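Local atomic coordinates of endo-beta-mannanase (PDB entry 4QP0), a protein that probably hydrolyses internal beta-1,4-mannosidic linkages in mannans, galactomannans and glucomannans, as an extracellular glycoside hydrolase of family 5. Residues 252-257 and 290-295; 166-171 and 212-217. One frame throughout, in Å; residues are numbered along the deposited sequence.

Contact 1 (252-257 and 290-295); sequences FGTFHL and IMEEYG
The H256 imidazole has E293 CB over one face, a CH-pi contact with CB 3.6 Å from the ring centroid. E292 OE2 comes to the ring edge, near its plane. H256 NE2 donates to E292 OE2 over 2.9 Å. The carboxylate is met on its anti side, and ring and carboxylate planes stand 65° apart. The F255 ring has M291 CB over one face, 3.9 Å from its centroid, and also stacks with H278. M291 SD adds an oblique Met-aromatic contact. The M291 chain runs extended, with SD anti to CA (chi2 163°), which carries SD past the ring rim toward L257.

The F252 ring meets I290 CG2 through CD1 and F12 edge-to-face. T254 CG2 presses on E292 CD at 3.3 Å. L257 CB touches Y294 CB at 3.8 Å.

The strands run parallel at 20°. I290 N bonds G253 O and F255 N bonds I290 O. After F255 the register slips by one residue, a beta bulge, and F255 O receives E292 N at 3.0 Å. L257 N bonds E293 O, and G295 N bonds L257 O.

Because of the bulge, H256 pairs with E293, while the end of E292 reaches NE2. H256 ND1 is bonded to E175, so both ring nitrogens hold the imidazole in place. R53 makes salt bridges to E292 and E293, H256 also holds E292, and Y258 E293. This polar cluster stands at the C-terminal ends of barrel strands, where family 5 enzymes keep their active site. Both carboxylates and the imidazole keep set orientations, consistent with a place in or beside that site.

Contact 2 (166-171 and 212-217); sequences TIFGWE and NHLVAV
H213 and W170 form the aromatic part of this contact. Their rings meet obliquely, with planes at 78° and the five-membered ring of W170 5.1 Å from the H213 ring, centroid to centroid. I167 CG2 lies over one face of H213, 4.1 Å from the centroid, in a CH-pi contact. The same methyl also covers one face of W170, near the rim. In I167, chi1 is -66° for CG1, which leaves CG2 anti to the backbone N and turns this methyl toward the two rings. H213 CD2 also comes to 3.1 Å from I167 O.

The polar ends of the two rings share a partner. W170 NE1 and H213 ND1 are 3.6 Å apart and do not bond each other. Both are hydrogen-bonded to D210 OD2. H213 NE2 is bonded to D164 O. Both imidazole nitrogens thus meet oxygen acceptors, which would favour a doubly protonated H213.

The apolar contact is lighter. F168 CE2 meets L214 CD1 obliquely at 4.2 Å.

The backbone pairing is parallel, with the short strands at 37°. W170 N bonds L214 O, and A216 N bonds W170 O at 2.9 Å. CA-H...O contacts run from V215 to W170 O and from E171 to A216 O. E171 CB also packs on V217 O. Near the start of the pair, a water lies by F168 O and makes a weak bond with L214 N.

In the TIM barrel these are neighbouring parallel strands. Strand 102-106 pairs with the other edge of 167-171. Helix 192-209, which connects the two strands in the chain, packs its I206 on W170 and V215. On the other face, E171 reaches R53 and T106.

From the N terminus, strand 167-171 comes first. The chain passes through helix 192-209 and returns as strand 214-216, where contact 2 closes its loop. Contact 1 opens later with strand 253-257, passes through helix 270-284 and closes at strand 289-294. The two follow in series and neither nests nor crosses. Each joins parallel strands around a connecting helix, and both belong to the same TIM barrel. F252 bridges them: its ring packs on L214 and its carbonyl oxygen on A216. T254 CG2 also approaches E171. E292 OE1 and E171 OE2 lie 2.6 Å apart, two like-charged groups brought close, and R53 of strand 51-55 is a partner shared by both contacts.

Contact 1 (252-257 and 290-295)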
loop_
_atom_site.group_PDB
_atom_site.type_symbol
_atom_site.label_atom_id
_atom_site.label_comp_id
_atom_site.label_asym_id
_atom_site.label_seq_id
_atom_site.Cartn_x
_atom_site.Cartn_y
_atom_site.Cartn_z
ATOM N N PHE A 252 9.958 -5.567 3.771
ATOM C CA PHE A 252 10.358 -4.506 2.850
ATOM C C PHE A 252 9.818 -3.140 3.280
ATOM O O PHE A 252 8.838 -3.050 4.026
ATOM C CB PHE A 252 9.969 -4.841 1.401
ATOM C CG PHE A 252 8.486 -4.919 1.161
ATOM C CD1 PHE A 252 7.780 -3.804 0.735
ATOM C CD2 PHE A 252 7.797 -6.117 1.339
ATOM C CE1 PHE A 252 6.413 -3.875 0.513
ATOM C CE2 PHE A 252 6.428 -6.195 1.115
ATOM C CZ PHE A 252 5.736 -5.072 0.703
ATOM N N GLY A 253 10.486 -2.084 2.827
ATOM C CA GLY A 253 10.079 -0.715 3.123
ATOM C C GLY A 253 9.290 -0.100 1.985
ATOM O O GLY A 253 9.488 -0.441 0.807
ATOM N N THR A 254 8.394 0.811 2.340
ATOM C CA THR A 254 7.565 1.477 1.355
ATOM C C THR A 254 7.680 2.981 1.478
ATOM O O THR A 254 7.758 3.522 2.583
ATOM C CB THR A 254 6.088 1.099 1.529
ATOM O OG1 THR A 254 5.782 1.068 2.929
ATOM C CG2 THR A 254 5.816 -0.268 0.939
ATOM N N PHE A 255 7.697 3.640 0.328
ATOM C CA PHE A 255 7.579 5.084 0.261
ATOM C C PHE A 255 6.756 5.572 -0.945
ATOM O O PHE A 255 6.620 4.885 -1.967
ATOM C CB PHE A 255 8.952 5.764 0.351
ATOM C CG PHE A 255 9.760 5.728 -0.923
ATOM C CD1 PHE A 255 9.876 6.863 -1.714
ATOM C CD2 PHE A 255 10.437 4.576 -1.311
ATOM C CE1 PHE A 255 10.639 6.853 -2.874
ATOM C CE2 PHE A 255 11.203 4.558 -2.475
ATOM C CZ PHE A 255 11.308 5.701 -3.250
ATOM N N HIS A 256 6.192 6.763 -0.790
ATOM C CA HIS A 256 5.323 7.360 -1.787
ATOM C C HIS A 256 5.962 8.615 -2.284
ATOM O O HIS A 256 6.844 9.167 -1.630
ATOM C CB HIS A 256 3.963 7.667 -1.167
ATOM C CG HIS A 256 3.239 6.446 -0.644
ATOM N ND1 HIS A 256 1.907 6.412 -0.479
ATOM C CD2 HIS A 256 3.711 5.188 -0.273
ATOM C CE1 HIS A 256 1.546 5.202 -0.011
ATOM N NE2 HIS A 256 2.651 4.457 0.117
ATOM N N LEU A 257 5.531 9.071 -3.455
ATOM C CA LEU A 257 6.028 10.316 -4.032
ATOM C C LEU A 257 4.892 11.188 -4.564
ATOM O O LEU A 257 4.234 10.840 -5.544
ATOM C CB LEU A 257 7.077 10.036 -5.116
ATOM C CG LEU A 257 7.702 11.229 -5.860
ATOM C CD1 LEU A 257 8.299 12.241 -4.886
ATOM C CD2 LEU A 257 8.754 10.756 -6.856
ATOM N N ILE A 290 10.282 -0.156 -1.893
ATOM C CA ILE A 290 9.411 0.024 -3.040
ATOM C C ILE A 290 8.752 1.400 -2.981
ATOM O O ILE A 290 8.166 1.788 -1.960
ATOM C CB ILE A 290 8.361 -1.118 -3.139
ATOM C CG1 ILE A 290 7.529 -1.005 -4.425
ATOM C CG2 ILE A 290 7.484 -1.182 -1.891
ATOM C CD1 ILE A 290 6.404 -2.016 -4.532
ATOM N N MET A 291 8.896 2.153 -4.069
ATOM C CA MET A 291 8.153 3.391 -4.251
ATOM C C MET A 291 6.787 2.957 -4.736
ATOM O O MET A 291 6.532 2.860 -5.937
ATOM C CB MET A 291 8.830 4.310 -5.262
ATOM C CG MET A 291 8.093 5.618 -5.492
ATOM S SD MET A 291 9.134 6.859 -6.274
ATOM C CE MET A 291 9.315 6.220 -7.943
ATOM N N GLU A 292 5.912 2.661 -3.784
ATOM C CA GLU A 292 4.691 1.942 -4.115
ATOM C C GLU A 292 3.566 2.867 -4.545
ATOM O O GLU A 292 2.550 2.399 -5.057
ATOM C CB GLU A 292 4.256 1.081 -2.941
ATOM C CG GLU A 292 4.017 1.873 -1.667
ATOM C CD GLU A 292 3.237 1.068 -0.667
ATOM O OE1 GLU A 292 3.004 -0.123 -0.960
ATOM O OE2 GLU A 292 2.858 1.613 0.397
ATOM N N GLU A 293 3.741 4.165 -4.302
ATOM C CA GLU A 293 2.861 5.191 -4.852
ATOM C C GLU A 293 3.702 6.321 -5.409
ATOM O O GLU A 293 4.604 6.824 -4.738
ATOM C CB GLU A 293 1.921 5.766 -3.793
ATOM C CG GLU A 293 0.593 5.047 -3.656
ATOM C CD GLU A 293 -0.391 5.778 -2.743
ATOM O OE1 GLU A 293 -0.650 6.985 -2.959
ATOM O OE2 GLU A 293 -0.922 5.134 -1.813
ATOM N N TYR A 294 3.420 6.697 -6.649
ATOM C CA TYR A 294 3.877 7.980 -7.165
ATOM C C TYR A 294 2.899 8.520 -8.180
ATOM O O TYR A 294 2.192 7.751 -8.840
ATOM C CB TYR A 294 5.315 7.936 -7.697
ATOM C CG TYR A 294 5.567 7.045 -8.873
ATOM C CD1 TYR A 294 5.575 7.559 -10.168
ATOM C CD2 TYR A 294 5.856 5.698 -8.695
ATOM C CE1 TYR A 294 5.837 6.743 -11.261
ATOM C CE2 TYR A 294 6.113 4.873 -9.774
ATOM C CZ TYR A 294 6.106 5.398 -11.055
ATOM O OH TYR A 294 6.357 4.578 -12.128
ATOM N N GLY A 295 2.826 9.840 -8.270
ATOM C CA GLY A 295 1.880 10.453 -9.178
ATOM C C GLY A 295 2.119 11.914 -9.455
ATOM O O GLY A 295 2.690 12.630 -8.633
#

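Contact 2 (166-171 and 212-217)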
loop_
_atom_site.group_PDB
_atom_site.type_symbol
_atom_site.label_atom_id
_atom_site.label_comp_id
_atom_site.label_asym_id
_atom_site.label_seq_id
_atom_site.Cartn_x
_atom_site.Cartn_y
_atom_site.Cartn_z
ATOM N N THR A 166 -0.634 -16.080 -4.600
ATOM C CA THR A 166 -1.088 -14.952 -5.416
ATOM C C THR A 166 -0.912 -13.611 -4.698
ATOM O O THR A 166 -0.698 -12.576 -5.337
ATOM C CB THR A 166 -2.563 -15.120 -5.821
ATOM O OG1 THR A 166 -2.787 -16.458 -6.293
ATOM C CG2 THR A 166 -2.924 -14.128 -6.896
ATOM N N ILE A 167 -1.009 -13.642 -3.371
ATOM C CA ILE A 167 -0.787 -12.469 -2.542
ATOM C C ILE A 167 0.711 -12.218 -2.395
ATOM O O ILE A 167 1.465 -13.109 -1.978
ATOM C CB ILE A 167 -1.449 -12.631 -1.149
ATOM C CG1 ILE A 167 -2.971 -12.669 -1.290
ATOM C CG2 ILE A 167 -1.054 -11.495 -0.217
ATOM C CD1 ILE A 167 -3.676 -13.258 -0.090
ATOM N N PHE A 168 1.123 -10.997 -2.748
ATOM C CA PHE A 168 2.508 -10.535 -2.640
ATOM C C PHE A 168 2.883 -10.368 -1.178
ATOM O O PHE A 168 3.917 -10.874 -0.732
ATOM C CB PHE A 168 2.656 -9.198 -3.359
ATOM C CG PHE A 168 4.072 -8.703 -3.475
ATOM C CD1 PHE A 168 4.738 -8.761 -4.693
ATOM C CD2 PHE A 168 4.723 -8.122 -2.383
ATOM C CE1 PHE A 168 6.036 -8.290 -4.820
ATOM C CE2 PHE A 168 6.021 -7.648 -2.506
ATOM C CZ PHE A 168 6.676 -7.730 -3.729
ATOM N N GLY A 169 2.049 -9.645 -0.434
ATOM C CA GLY A 169 2.326 -9.395 0.964
ATOM C C GLY A 169 1.293 -8.479 1.563
ATOM O O GLY A 169 0.509 -7.868 0.841
ATOM N N TRP A 170 1.301 -8.398 2.890
ATOM C CA TRP A 170 0.390 -7.535 3.656
ATOM C C TRP A 170 0.966 -6.191 4.009
ATOM O O TRP A 170 2.137 -6.082 4.366
ATOM C CB TRP A 170 -0.006 -8.230 4.950
ATOM C CG TRP A 170 -0.567 -9.600 4.722
ATOM C CD1 TRP A 170 0.022 -10.817 5.029
ATOM C CD2 TRP A 170 -1.853 -9.935 4.095
ATOM N NE1 TRP A 170 -0.790 -11.863 4.656
ATOM C CE2 TRP A 170 -1.934 -11.403 4.088
ATOM C CE3 TRP A 170 -2.909 -9.198 3.569
ATOM C CZ2 TRP A 170 -3.034 -12.078 3.571
ATOM C CZ3 TRP A 170 -4.017 -9.887 3.057
ATOM C CH2 TRP A 170 -4.078 -11.292 3.057
ATOM N N GLU A 171 0.139 -5.153 3.934
ATOM C CA GLU A 171 0.513 -3.850 4.454
ATOM C C GLU A 171 -0.415 -3.485 5.593
ATOM O O GLU A 171 -1.640 -3.602 5.468
ATOM C CB GLU A 171 0.442 -2.785 3.366
ATOM C CG GLU A 171 1.293 -3.092 2.151
ATOM C CD GLU A 171 1.679 -1.846 1.391
ATOM O OE1 GLU A 171 0.792 -0.999 1.120
ATOM O OE2 GLU A 171 2.880 -1.716 1.079
ATOM N N ASN A 212 4.100 -17.212 5.634
ATOM C CA ASN A 212 4.428 -17.351 4.209
ATOM C C ASN A 212 4.697 -16.012 3.550
ATOM O O ASN A 212 5.556 -15.906 2.687
ATOM C CB ASN A 212 3.320 -18.099 3.448
ATOM C CG ASN A 212 2.967 -19.438 4.084
ATOM O OD1 ASN A 212 3.839 -20.172 4.544
ATOM N ND2 ASN A 212 1.681 -19.758 4.110
ATOM N N HIS A 213 3.967 -14.990 3.985
ATOM C CA HIS A 213 3.932 -13.716 3.289
ATOM C C HIS A 213 4.850 -12.677 3.846
ATOM O O HIS A 213 5.235 -12.718 5.019
ATOM C CB HIS A 213 2.511 -13.165 3.264
ATOM C CG HIS A 213 1.579 -13.935 2.375
ATOM N ND1 HIS A 213 0.545 -14.647 2.858
ATOM C CD2 HIS A 213 1.556 -14.088 0.991
ATOM C CE1 HIS A 213 -0.114 -15.222 1.839
ATOM N NE2 HIS A 213 0.508 -14.884 0.696
ATOM N N LEU A 214 5.196 -11.724 2.985
ATOM C CA LEU A 214 5.946 -10.548 3.390
ATOM C C LEU A 214 5.022 -9.553 4.072
ATOM O O LEU A 214 3.801 -9.562 3.863
ATOM C CB LEU A 214 6.634 -9.894 2.188
ATOM C CG LEU A 214 7.538 -10.783 1.338
ATOM C CD1 LEU A 214 8.147 -9.953 0.223
ATOM C CD2 LEU A 214 8.632 -11.438 2.170
ATOM N N VAL A 215 5.613 -8.699 4.895
ATOM C CA VAL A 215 4.858 -7.660 5.575
ATOM C C VAL A 215 5.601 -6.343 5.404
ATOM O O VAL A 215 6.826 -6.305 5.505
ATOM C CB VAL A 215 4.648 -7.989 7.078
ATOM C CG1 VAL A 215 3.764 -6.948 7.757
ATOM C CG2 VAL A 215 4.027 -9.363 7.222
ATOM N N ALA A 216 4.848 -5.282 5.114
ATOM C CA ALA A 216 5.364 -3.915 5.115
ATOM C C ALA A 216 4.368 -2.995 5.815
ATOM O O ALA A 216 3.339 -3.458 6.305
ATOM C CB ALA A 216 5.637 -3.442 3.700
ATOM N N VAL A 217 4.671 -1.702 5.884
ATOM C CA VAL A 217 3.743 -0.764 6.510
ATOM C C VAL A 217 2.770 -0.199 5.492
ATOM O O VAL A 217 1.560 -0.246 5.711
ATOM C CB VAL A 217 4.468 0.374 7.259
ATOM C CG1 VAL A 217 3.471 1.384 7.814
ATOM C CG2 VAL A 217 5.316 -0.204 8.373
HETATM O O HOH W 1 5.052 -13.046 -0.164
#